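Local coordinates for putative oxidoreductase yhhX (Escherichia coli K-12, PDB 3F4L), which is probably an NADP-dependent oxidoreductase of the Gfo/Idh/MocA family, perhaps acting as a scyllo-inositol dehydrogenase, at the interface of chains A and B. Numbering follows the deposited sequence. Chains: chain A/B, Putative oxidoreductase yhhX.

Contact 1: the interface of chains A and B. Residues chain A 229-231; chain B 243-244, 246, 276, 278.
A loop of the C-terminal alpha/beta domain, A:Lys230 and A:Ile231, lies against strands 243-247 and 275-280 of the partner chain. The hydroxyl of B:Ser244 faces the loop backbone, where its OG is 3.3 Å from A:Ile231 N in a weak hydrogen bond with an angle of 154° at the hydrogen. A second weak bond, more bent, comes from A:Lys230 N to the same oxygen. Water 1 bridges the same two groups, lying 2.8 Å from A:Lys230 N and 3.0 Å from B:Ser244 OG, so that the serine reaches the loop both directly and through solvent. Serine suits the place because a short side chain lets the loop backbone come close, with a hydroxyl that can accept from both amides. B:Ser244 CB also packs against A:Ile231 CG1 at 3.7 Å.

A:Ile231 supplies much of the apolar part of the contact, and its branching lets it meet several neighbours. With CG1 beside its own backbone N (chi1 -64°), the longer arm packs against CB of both B:Ser244 and B:Glu278, and A:Ile231 CD1 reaches B:Val276 CG1 at 4.0 Å. B:Ile246 CG1 meets both branches of its fellow isoleucine, A:Ile231 CG2 and CD1, at 3.8 Å each, the two side chains running antiparallel where they overlap.

A:Lys230 bends at chi2 (60°), and its methylenes run past the backbone carbonyl oxygen of B:Glu278, the glutamate CG and the carboxylate oxygen OE2. A:Lys230 NZ stays 4.5 Å from B:Glu278 OE2, so the ends do not bond, and any attraction between opposite charges is likely to be modest. B:Gly243 has no side chain, and A:Lys230 CB comes close to its CA. In the fold, the loop follows strand 219-225 and precedes strand 236-240, while its partners are strands on the other subunit.

Contact 2: the interface of chains A and B. Residues chain A 192, 215, 340; chain B 196, 338.
One face of the A:Phe215 ring is covered by the pyrrolidine of B:Pro338, whose CG stands over the ring centre, 3.7 Å from the centroid, in a CH-pi contact. At the edge of the phenyl ring, in its plane, lie the backbone carbonyl oxygen of A:His192 and the carboxylate carbon of B:Asp196. The patch joins the C-terminal alpha/beta domains of two Gfo/Idh/MocA-family subunits. Proline probably suits the face because its ring is rigid and flat-sided, with CG hydrogens that can point into the pi cloud, and it needs little ordering to do so. B:Pro338 also follows a cis peptide bond, which helps to set the direction in which its ring projects.

Besides CG, a second ring carbon takes part: B:Pro338 CB touches A:Phe215 CZ at 3.4 Å, the phenyl and the pyrrolidine reaching toward each other from their own chains. A:Phe215 has CG beside its backbone N (chi1 -58°), and this turns a face of the phenyl toward the proline. Replacement of A:Phe215 by an alanine would probably open a gap beside B:Pro338 and cost its CG the aromatic face on which it rests.

B:Asp196 approaches at the far end of the phenyl, its OD1 lying 3.5 Å from A:Phe215 CE2, with the carboxylate plane turned 78° from the ring. A carboxylate oxygen, probably negative, near the positively polarised rim of an aromatic ring is likely to be mildly favourable.

Elsewhere around the proline, A:His192 brings the carbon side of its imidazole: CD2 is 3.8 Å from B:Pro338 CD, and its CB approaches CG of the proline. A:Thr340 lies nearly perpendicular to the proline and presents its methyl, CG2 being 3.8 Å from B:Pro338 CG. Its CG2 is anti to the backbone N (chi1 -56° for OG1), which directs the methyl rather than the hydroxyl at the proline; threonine thus gives a compact apolar surface here.

Contact 1: the interface of chains A and B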
ATOM      1  N   VAL A 229       4.289  13.396  -1.807  1.00 16.80           N
ATOM      2  CA  VAL A 229       5.270  12.321  -1.745  1.00 16.94           C
ATOM      3  C   VAL A 229       6.635  12.890  -2.126  1.00 17.64           C
ATOM      4  O   VAL A 229       6.964  13.017  -3.301  1.00 18.23           O
ATOM      5  CB  VAL A 229       4.874  11.165  -2.708  1.00 17.32           C
ATOM      6  CG1 VAL A 229       5.963  10.093  -2.759  1.00 15.31           C
ATOM      7  CG2 VAL A 229       3.560  10.561  -2.256  1.00 18.10           C
ATOM      8  N   LYS A 230       7.419  13.242  -1.117  1.00 18.53           N
ATOM      9  CA  LYS A 230       8.741  13.811  -1.344  1.00 18.24           C
ATOM     10  C   LYS A 230       9.713  12.760  -1.861  1.00 19.35           C
ATOM     11  O   LYS A 230      10.532  13.039  -2.727  1.00 21.32           O
ATOM     12  CB  LYS A 230       9.263  14.444  -0.056  1.00 19.95           C
ATOM     13  CG  LYS A 230      10.500  15.306  -0.257  1.00 21.68           C
ATOM     14  CD  LYS A 230      10.221  16.469  -1.219  1.00 23.89           C
ATOM     15  CE  LYS A 230      11.422  17.410  -1.298  1.00 25.75           C
ATOM     16  NZ  LYS A 230      11.188  18.599  -2.160  1.00 24.78           N
ATOM     17  N   ILE A 231       9.633  11.548  -1.324  1.00 18.80           N
ATOM     18  CA  ILE A 231      10.501  10.467  -1.788  1.00 19.26           C
ATOM     19  C   ILE A 231       9.602   9.447  -2.483  1.00 17.61           C
ATOM     20  O   ILE A 231       8.818   8.757  -1.830  1.00 14.11           O
ATOM     21  CB  ILE A 231      11.230   9.769  -0.627  1.00 19.38           C
ATOM     22  CG1 ILE A 231      12.184  10.747   0.068  1.00 20.96           C
ATOM     23  CG2 ILE A 231      12.011   8.577  -1.172  1.00 22.62           C
ATOM     24  CD1 ILE A 231      12.814  10.180   1.331  1.00 22.39           C
TER
ATOM     25  N   GLY B 243       7.749  16.599   3.990  1.00 21.11           N
ATOM     26  CA  GLY B 243       8.772  15.652   3.595  1.00 22.21           C
ATOM     27  C   GLY B 243       8.472  14.192   3.860  1.00 22.65           C
ATOM     28  O   GLY B 243       7.421  13.841   4.396  1.00 21.91           O
ATOM     29  N   SER B 244       9.425  13.345   3.490  1.00 23.01           N
ATOM     30  CA  SER B 244       9.292  11.906   3.643  1.00 23.75           C
ATOM     31  C   SER B 244      10.452  11.285   4.408  1.00 23.62           C
ATOM     32  O   SER B 244      11.562  11.818   4.420  1.00 22.77           O
ATOM     33  CB  SER B 244       9.221  11.238   2.268  1.00 23.03           C
ATOM     34  OG  SER B 244       8.085  11.656   1.537  1.00 23.58           O
ATOM     35  N   ILE B 246      12.134   7.309   4.897  1.00 18.67           N
ATOM     36  CA  ILE B 246      12.140   5.924   4.424  1.00 20.58           C
ATOM     37  C   ILE B 246      13.198   5.130   5.206  1.00 19.74           C
ATOM     38  O   ILE B 246      14.326   5.601   5.383  1.00 16.02           O
ATOM     39  CB  ILE B 246      12.480   5.826   2.920  1.00 19.43           C
ATOM     40  CG1 ILE B 246      11.511   6.678   2.095  1.00 22.59           C
ATOM     41  CG2 ILE B 246      12.411   4.375   2.469  1.00 22.30           C
ATOM     42  CD1 ILE B 246      10.080   6.193   2.116  1.00 23.61           C
ATOM     43  N   VAL B 276      16.354   7.319   5.730  1.00 30.00           N
ATOM     44  CA  VAL B 276      16.512   8.439   4.812  1.00 28.64           C
ATOM     45  C   VAL B 276      15.432   9.458   5.135  1.00 28.75           C
ATOM     46  O   VAL B 276      14.275   9.099   5.357  1.00 27.85           O
ATOM     47  CB  VAL B 276      16.355   7.997   3.343  1.00 30.16           C
ATOM     48  CG1 VAL B 276      16.526   9.193   2.422  1.00 30.49           C
ATOM     49  CG2 VAL B 276      17.381   6.927   3.012  1.00 32.00           C
ATOM     50  N   GLU B 278      14.046  13.234   3.676  1.00 23.50           N
ATOM     51  CA  GLU B 278      14.116  14.323   2.711  1.00 23.38           C
ATOM     52  C   GLU B 278      12.938  15.243   2.965  1.00 23.92           C
ATOM     53  O   GLU B 278      11.774  14.838   2.838  1.00 21.30           O
ATOM     54  CB  GLU B 278      14.065  13.817   1.269  1.00 25.24           C
ATOM     55  CG  GLU B 278      14.371  14.927   0.267  1.00 31.33           C
ATOM     56  CD  GLU B 278      14.532  14.429  -1.155  1.00 34.30           C
ATOM     57  OE1 GLU B 278      15.294  13.465  -1.371  1.00 37.86           O
ATOM     58  OE2 GLU B 278      13.906  15.014  -2.060  1.00 37.41           O
TER
HETATM   59  O   HOH W   1       5.865  13.716   1.223  1.00 23.75           O

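Contact 2: the interface of chains A and B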
ATOM      1  N   HIS A 192     -14.449  -6.920  -6.068  1.00 16.39           N
ATOM      2  CA  HIS A 192     -14.668  -5.877  -5.072  1.00 18.75           C
ATOM      3  C   HIS A 192     -13.697  -4.713  -5.253  1.00 19.87           C
ATOM      4  O   HIS A 192     -12.635  -4.856  -5.864  1.00 20.31           O
ATOM      5  CB  HIS A 192     -14.432  -6.423  -3.664  1.00 16.39           C
ATOM      6  CG  HIS A 192     -14.989  -7.792  -3.434  1.00 19.62           C
ATOM      7  ND1 HIS A 192     -16.334  -8.028  -3.248  1.00 19.95           N
ATOM      8  CD2 HIS A 192     -14.377  -8.998  -3.343  1.00 17.42           C
ATOM      9  CE1 HIS A 192     -16.527  -9.322  -3.049  1.00 21.42           C
ATOM     10  NE2 HIS A 192     -15.356  -9.931  -3.102  1.00 20.26           N
ATOM     11  N   PHE A 215      -9.990  -6.132  -6.263  1.00 13.24           N
ATOM     12  CA  PHE A 215      -9.781  -7.533  -5.941  1.00 15.32           C
ATOM     13  C   PHE A 215     -10.244  -8.483  -7.034  1.00 16.72           C
ATOM     14  O   PHE A 215     -11.351  -8.366  -7.541  1.00 17.22           O
ATOM     15  CB  PHE A 215     -10.495  -7.880  -4.631  1.00 14.98           C
ATOM     16  CG  PHE A 215     -10.060  -7.046  -3.465  1.00 13.01           C
ATOM     17  CD1 PHE A 215     -10.404  -5.703  -3.394  1.00 14.93           C
ATOM     18  CD2 PHE A 215      -9.306  -7.601  -2.435  1.00 16.40           C
ATOM     19  CE1 PHE A 215     -10.017  -4.918  -2.318  1.00 15.74           C
ATOM     20  CE2 PHE A 215      -8.908  -6.828  -1.353  1.00 18.97           C
ATOM     21  CZ  PHE A 215      -9.265  -5.479  -1.290  1.00 19.34           C
ATOM     22  N   THR A 340     -16.022   0.157   0.826  1.00 21.68           N
ATOM     23  CA  THR A 340     -15.770  -0.997  -0.021  1.00 25.31           C
ATOM     24  C   THR A 340     -17.074  -1.330  -0.735  1.00 25.82           C
ATOM     25  O   THR A 340     -18.163  -1.074  -0.210  1.00 26.59           O
ATOM     26  CB  THR A 340     -15.312  -2.216   0.803  1.00 26.89           C
ATOM     27  OG1 THR A 340     -14.158  -1.868   1.578  1.00 29.60           O
ATOM     28  CG2 THR A 340     -14.953  -3.373  -0.117  1.00 27.31           C
TER
ATOM     29  N   ASP B 196      -8.213  -6.131   4.650  1.00 16.81           N
ATOM     30  CA  ASP B 196      -7.927  -6.992   3.511  1.00 20.26           C
ATOM     31  C   ASP B 196      -7.206  -8.162   4.167  1.00 17.85           C
ATOM     32  O   ASP B 196      -6.059  -8.040   4.579  1.00 19.95           O
ATOM     33  CB  ASP B 196      -7.007  -6.308   2.493  1.00 21.44           C
ATOM     34  CG  ASP B 196      -6.331  -7.306   1.557  1.00 24.42           C
ATOM     35  OD1 ASP B 196      -6.967  -8.327   1.182  1.00 24.12           O
ATOM     36  OD2 ASP B 196      -5.162  -7.066   1.190  1.00 23.95           O
ATOM     37  N   PRO B 338     -12.766  -8.088   1.395  1.00 20.72           N
ATOM     38  CA  PRO B 338     -12.407  -6.832   2.060  1.00 19.66           C
ATOM     39  C   PRO B 338     -13.586  -6.129   2.721  1.00 18.20           C
ATOM     40  O   PRO B 338     -14.720  -6.204   2.240  1.00 16.20           O
ATOM     41  CB  PRO B 338     -11.805  -6.010   0.927  1.00 17.07           C
ATOM     42  CG  PRO B 338     -12.669  -6.410  -0.244  1.00 17.19           C
ATOM     43  CD  PRO B 338     -12.807  -7.914  -0.074  1.00 19.17           C
TER

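The centres of contact 1 and contact 2, taken over their C-alpha atoms, are about 29 Å apart, and the two share no residue. Both join the same two chains within the C-terminal alpha/beta domain: contact 1 sets a loop against strands 243-247 and 275-280, whereas contact 2 involves strands 192-198, 209-216 and 339-342 together with the residue just before the last of these. Because the interface is two-fold symmetric, each has a twin with the chains exchanged. Such separated points of attachment would probably resist rocking of one subunit on the other, although the structure alone does not show that this dimer is the biological one.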